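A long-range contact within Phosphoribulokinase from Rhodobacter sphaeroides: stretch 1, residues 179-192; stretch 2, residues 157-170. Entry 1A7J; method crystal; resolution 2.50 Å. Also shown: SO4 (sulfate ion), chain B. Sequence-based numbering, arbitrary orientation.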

# COMPACT_ATOMS: atom_id res chain seq x y z
N ALA A 179 -0.56 20.89 15.34
CA ALA A 179 -0.43 19.89 16.39
C ALA A 179 -0.94 18.57 15.85
O ALA A 179 -1.75 18.56 14.93
CB ALA A 179 -1.23 20.30 17.62
N VAL A 180 -0.58 17.48 16.53
CA VAL A 180 -0.88 16.14 16.02
C VAL A 180 -2.38 15.93 15.84
O VAL A 180 -2.81 15.30 14.87
CB VAL A 180 -0.30 15.03 16.92
CG1 VAL A 180 1.10 14.65 16.43
CG2 VAL A 180 -0.26 15.49 18.37
N THR A 181 -3.17 16.63 16.65
CA THR A 181 -4.62 16.53 16.54
C THR A 181 -5.08 17.12 15.22
O THR A 181 -5.92 16.55 14.53
CB THR A 181 -5.30 17.26 17.69
OG1 THR A 181 -4.49 18.37 18.08
CG2 THR A 181 -5.50 16.32 18.88
N ASP A 182 -4.44 18.21 14.82
CA ASP A 182 -4.82 18.94 13.62
C ASP A 182 -4.25 18.28 12.38
O ASP A 182 -4.84 18.38 11.31
CB ASP A 182 -4.37 20.40 13.71
CG ASP A 182 -5.37 21.28 14.44
OD1 ASP A 182 -6.33 21.78 13.80
OD2 ASP A 182 -5.23 21.45 15.67
N VAL A 183 -3.13 17.58 12.54
CA VAL A 183 -2.51 16.82 11.44
C VAL A 183 -3.30 15.54 11.23
O VAL A 183 -3.32 14.99 10.13
CB VAL A 183 -1.02 16.47 11.77
CG1 VAL A 183 -0.66 15.10 11.26
CG2 VAL A 183 -0.09 17.45 11.11
N ILE A 184 -3.87 15.02 12.30
CA ILE A 184 -4.57 13.76 12.24
C ILE A 184 -5.98 13.96 11.67
O ILE A 184 -6.35 13.31 10.70
CB ILE A 184 -4.57 13.11 13.66
CG1 ILE A 184 -3.33 12.23 13.80
CG2 ILE A 184 -5.79 12.28 13.90
CD1 ILE A 184 -3.25 11.19 12.77
N LEU A 185 -6.67 15.01 12.13
CA LEU A 185 -7.97 15.41 11.58
C LEU A 185 -7.95 15.93 10.13
O LEU A 185 -8.87 15.67 9.36
CB LEU A 185 -8.62 16.46 12.49
CG LEU A 185 -9.05 16.06 13.89
CD1 LEU A 185 -9.04 17.28 14.75
CD2 LEU A 185 -10.42 15.47 13.85
N ARG A 186 -6.96 16.75 9.79
CA ARG A 186 -6.80 17.23 8.42
C ARG A 186 -6.64 16.06 7.44
O ARG A 186 -7.02 16.17 6.27
CB ARG A 186 -5.60 18.18 8.35
CG ARG A 186 -5.24 18.67 6.95
CD ARG A 186 -3.85 19.28 6.91
NE ARG A 186 -2.87 18.35 6.36
CZ ARG A 186 -1.66 18.13 6.88
NH1 ARG A 186 -1.20 18.89 7.87
NH2 ARG A 186 -0.89 17.17 6.39
N ARG A 187 -6.19 14.90 7.94
CA ARG A 187 -5.98 13.73 7.08
C ARG A 187 -7.23 12.87 6.96
O ARG A 187 -7.40 12.19 5.97
CB ARG A 187 -4.78 12.89 7.55
CG ARG A 187 -3.43 13.51 7.16
CD ARG A 187 -2.21 12.65 7.47
NE ARG A 187 -2.45 11.76 8.59
CZ ARG A 187 -2.22 10.44 8.57
NH1 ARG A 187 -1.42 9.92 7.66
NH2 ARG A 187 -2.66 9.68 9.56
N MET A 188 -8.19 13.07 7.85
CA MET A 188 -9.39 12.25 7.84
C MET A 188 -10.25 12.49 6.61
O MET A 188 -10.91 11.59 6.09
CB MET A 188 -10.21 12.49 9.10
CG MET A 188 -9.61 11.88 10.34
SD MET A 188 -8.95 10.20 10.08
CE MET A 188 -10.50 9.24 10.09
N HIS A 189 -10.08 13.67 6.03
CA HIS A 189 -11.00 14.15 5.03
C HIS A 189 -10.71 13.36 3.79
O HIS A 189 -11.55 12.59 3.37
CB HIS A 189 -10.84 15.66 4.79
CG HIS A 189 -11.34 16.52 5.93
ND1 HIS A 189 -12.66 16.91 6.04
CD2 HIS A 189 -10.72 16.96 7.05
CE1 HIS A 189 -12.83 17.54 7.18
NE2 HIS A 189 -11.67 17.59 7.81
N ALA A 190 -9.45 13.32 3.40
CA ALA A 190 -9.03 12.52 2.25
C ALA A 190 -8.84 11.04 2.58
O ALA A 190 -8.60 10.23 1.70
CB ALA A 190 -7.74 13.08 1.66
N TYR A 191 -8.81 10.71 3.87
CA TYR A 191 -8.66 9.34 4.25
C TYR A 191 -9.98 8.67 3.97
O TYR A 191 -10.04 7.77 3.15
CB TYR A 191 -8.29 9.21 5.72
CG TYR A 191 -8.25 7.79 6.23
CD1 TYR A 191 -7.13 7.00 6.03
CD2 TYR A 191 -9.38 7.20 6.82
CE1 TYR A 191 -7.13 5.66 6.39
CE2 TYR A 191 -9.38 5.84 7.17
CZ TYR A 191 -8.25 5.08 6.94
OH TYR A 191 -8.27 3.73 7.18
N VAL A 192 -11.06 9.22 4.51
CA VAL A 192 -12.36 8.63 4.25
C VAL A 192 -12.82 8.85 2.81
O VAL A 192 -13.59 8.05 2.28
CB VAL A 192 -13.45 9.12 5.23
CG1 VAL A 192 -12.84 9.61 6.52
CG2 VAL A 192 -14.27 10.19 4.60
S SO4 B . 0.88 14.14 5.48
O1 SO4 B . 0.21 15.06 4.60
O2 SO4 B . 0.44 12.80 5.21
O3 SO4 B . 2.29 14.23 5.25
O4 SO4 B . 0.60 14.48 6.82
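Stretch 2 157-170: VINLEWIQKIHRDR

Stretch 2 runs as a helix from Ile-158 to Arg-168, with Val-157 at the N-cap, and crosses the 180-192 helix at 130°, somewhat nearer perpendicular than antiparallel; the axes approach to 10.9 Å. The register follows: Val-180 lies by Ile-166, Ile-184 by Trp-162, and Tyr-191 by Ile-158.

Ile-184 and Trp-162 make the centre. Ile-184 points toward stretch 2 with an m, m side chain, and its CG2 sits 3.9 Å from the centroid of the Trp-162 six-membered ring, while its CD1 reaches Trp-162 CD1 at 3.7 Å, so both methyls cover the indole. Trp-162 leaves its helix sideways; chi1 m and chi2 of -7° bring the ring across to offer that face. Its edge is met by Met-188, whose all-m side chain also starts sideways and brings SD to 3.7 Å from Trp-162 NE1.

The one salt bridge between the stretches is Arg-187 with Glu-161. Glu-161, chi1 t, receives Arg-187 NH2 on OE2 at 3.0 Å and Arg-187 NH1 on the same OE2 at 3.1 Å, a salt bridge with two donors. Lys-165 (t, p, t, t) lays CG over a guanidinium face, 3.6 Å from Arg-187 NH2, and extends NZ to its own Asp-169 OD1, 3.1 Å away.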

# COMPACT_ATOMS: atom_id res chain seq x y z
N VAL A 157 -6.07 -0.91 11.52
CA VAL A 157 -7.27 -0.29 12.04
C VAL A 157 -6.95 1.16 12.34
O VAL A 157 -5.83 1.46 12.71
CB VAL A 157 -7.80 -0.97 13.29
CG1 VAL A 157 -8.32 -2.30 12.94
CG2 VAL A 157 -6.73 -1.08 14.31
N ILE A 158 -7.90 2.05 12.10
CA ILE A 158 -7.63 3.48 12.10
C ILE A 158 -6.83 3.91 13.30
O ILE A 158 -5.73 4.40 13.14
CB ILE A 158 -8.94 4.27 12.02
CG1 ILE A 158 -9.66 3.97 10.69
CG2 ILE A 158 -8.65 5.74 12.11
CD1 ILE A 158 -11.06 4.46 10.62
N ASN A 159 -7.25 3.47 14.48
CA ASN A 159 -6.50 3.67 15.71
C ASN A 159 -5.02 3.44 15.53
O ASN A 159 -4.23 4.18 16.06
CB ASN A 159 -6.96 2.71 16.80
CG ASN A 159 -8.33 2.97 17.25
OD1 ASN A 159 -9.28 2.51 16.66
ND2 ASN A 159 -8.45 3.56 18.42
N LEU A 160 -4.63 2.35 14.89
CA LEU A 160 -3.21 2.04 14.70
C LEU A 160 -2.50 2.84 13.59
O LEU A 160 -1.29 3.04 13.65
CB LEU A 160 -3.03 0.53 14.48
CG LEU A 160 -1.69 -0.13 14.16
CD1 LEU A 160 -0.77 -0.08 15.37
CD2 LEU A 160 -1.92 -1.58 13.74
N GLU A 161 -3.25 3.38 12.62
CA GLU A 161 -2.65 4.23 11.60
C GLU A 161 -2.19 5.52 12.25
O GLU A 161 -1.03 5.88 12.13
CB GLU A 161 -3.66 4.53 10.48
CG GLU A 161 -3.02 4.94 9.13
CD GLU A 161 -2.91 6.46 8.96
OE1 GLU A 161 -3.90 7.18 9.27
OE2 GLU A 161 -1.84 6.95 8.55
N TRP A 162 -3.04 6.10 13.11
CA TRP A 162 -2.68 7.31 13.84
C TRP A 162 -1.43 7.13 14.70
O TRP A 162 -0.59 8.00 14.74
CB TRP A 162 -3.81 7.75 14.75
CG TRP A 162 -5.07 8.04 14.07
CD1 TRP A 162 -5.30 8.09 12.72
CD2 TRP A 162 -6.26 8.48 14.70
NE1 TRP A 162 -6.56 8.58 12.47
CE2 TRP A 162 -7.17 8.83 13.67
CE3 TRP A 162 -6.63 8.67 16.03
CZ2 TRP A 162 -8.43 9.36 13.93
CZ3 TRP A 162 -7.88 9.19 16.29
CH2 TRP A 162 -8.77 9.54 15.25
N ILE A 163 -1.38 6.08 15.51
CA ILE A 163 -0.20 5.80 16.31
C ILE A 163 0.98 5.68 15.38
O ILE A 163 2.05 6.16 15.69
CB ILE A 163 -0.33 4.46 17.05
CG1 ILE A 163 -1.42 4.57 18.12
CG2 ILE A 163 1.01 4.05 17.70
CD1 ILE A 163 -2.27 3.30 18.31
N GLN A 164 0.80 4.95 14.29
CA GLN A 164 1.89 4.77 13.33
C GLN A 164 2.32 6.13 12.79
O GLN A 164 3.51 6.37 12.59
CB GLN A 164 1.48 3.84 12.18
CG GLN A 164 1.92 2.39 12.40
CD GLN A 164 1.44 1.40 11.34
OE1 GLN A 164 0.88 1.78 10.31
NE2 GLN A 164 1.70 0.12 11.58
N LYS A 165 1.39 7.05 12.68
CA LYS A 165 1.66 8.33 12.06
C LYS A 165 2.24 9.32 13.07
O LYS A 165 3.20 10.02 12.77
CB LYS A 165 0.39 8.90 11.44
CG LYS A 165 0.48 10.34 11.12
CD LYS A 165 1.41 10.57 9.96
CE LYS A 165 1.50 12.05 9.62
NZ LYS A 165 2.59 12.36 8.63
N ILE A 166 1.67 9.34 14.27
CA ILE A 166 2.07 10.25 15.34
C ILE A 166 3.51 9.95 15.68
O ILE A 166 4.29 10.86 15.93
CB ILE A 166 1.19 10.07 16.59
CG1 ILE A 166 -0.16 10.75 16.42
CG2 ILE A 166 1.82 10.69 17.77
CD1 ILE A 166 -1.25 9.94 16.95
N HIS A 167 3.90 8.70 15.50
CA HIS A 167 5.28 8.34 15.71
C HIS A 167 6.24 8.80 14.62
O HIS A 167 7.33 9.26 14.95
CB HIS A 167 5.41 6.85 15.96
CG HIS A 167 5.30 6.49 17.40
ND1 HIS A 167 4.22 6.87 18.17
CD2 HIS A 167 6.20 5.96 18.27
CE1 HIS A 167 4.46 6.59 19.44
NE2 HIS A 167 5.66 6.04 19.53
N ARG A 168 5.81 8.83 13.36
CA ARG A 168 6.65 9.37 12.29
C ARG A 168 6.81 10.88 12.45
O ARG A 168 7.71 11.48 11.86
CB ARG A 168 6.05 9.11 10.90
CG ARG A 168 6.04 7.66 10.42
CD ARG A 168 5.23 7.54 9.11
NE ARG A 168 4.55 6.24 8.96
CZ ARG A 168 3.40 6.03 8.30
NH1 ARG A 168 2.63 7.06 7.93
NH2 ARG A 168 2.97 4.79 8.10
N ASP A 169 5.84 11.51 13.12
CA ASP A 169 5.79 12.97 13.22
C ASP A 169 6.30 13.49 14.55
O ASP A 169 6.24 14.69 14.83
CB ASP A 169 4.36 13.49 13.00
CG ASP A 169 4.05 13.82 11.54
OD1 ASP A 169 4.79 13.34 10.64
OD2 ASP A 169 3.06 14.54 11.28
N ARG A 170 6.73 12.58 15.42
CA ARG A 170 7.43 13.01 16.61
C ARG A 170 8.91 12.71 16.47
O ARG A 170 9.67 12.77 17.44
CB ARG A 170 6.87 12.32 17.84
CG ARG A 170 7.19 13.09 19.15
CD ARG A 170 5.94 13.11 20.02
NE ARG A 170 5.42 11.73 20.12
CZ ARG A 170 5.00 11.19 21.27
NH1 ARG A 170 5.13 11.89 22.42
NH2 ARG A 170 4.44 9.97 21.28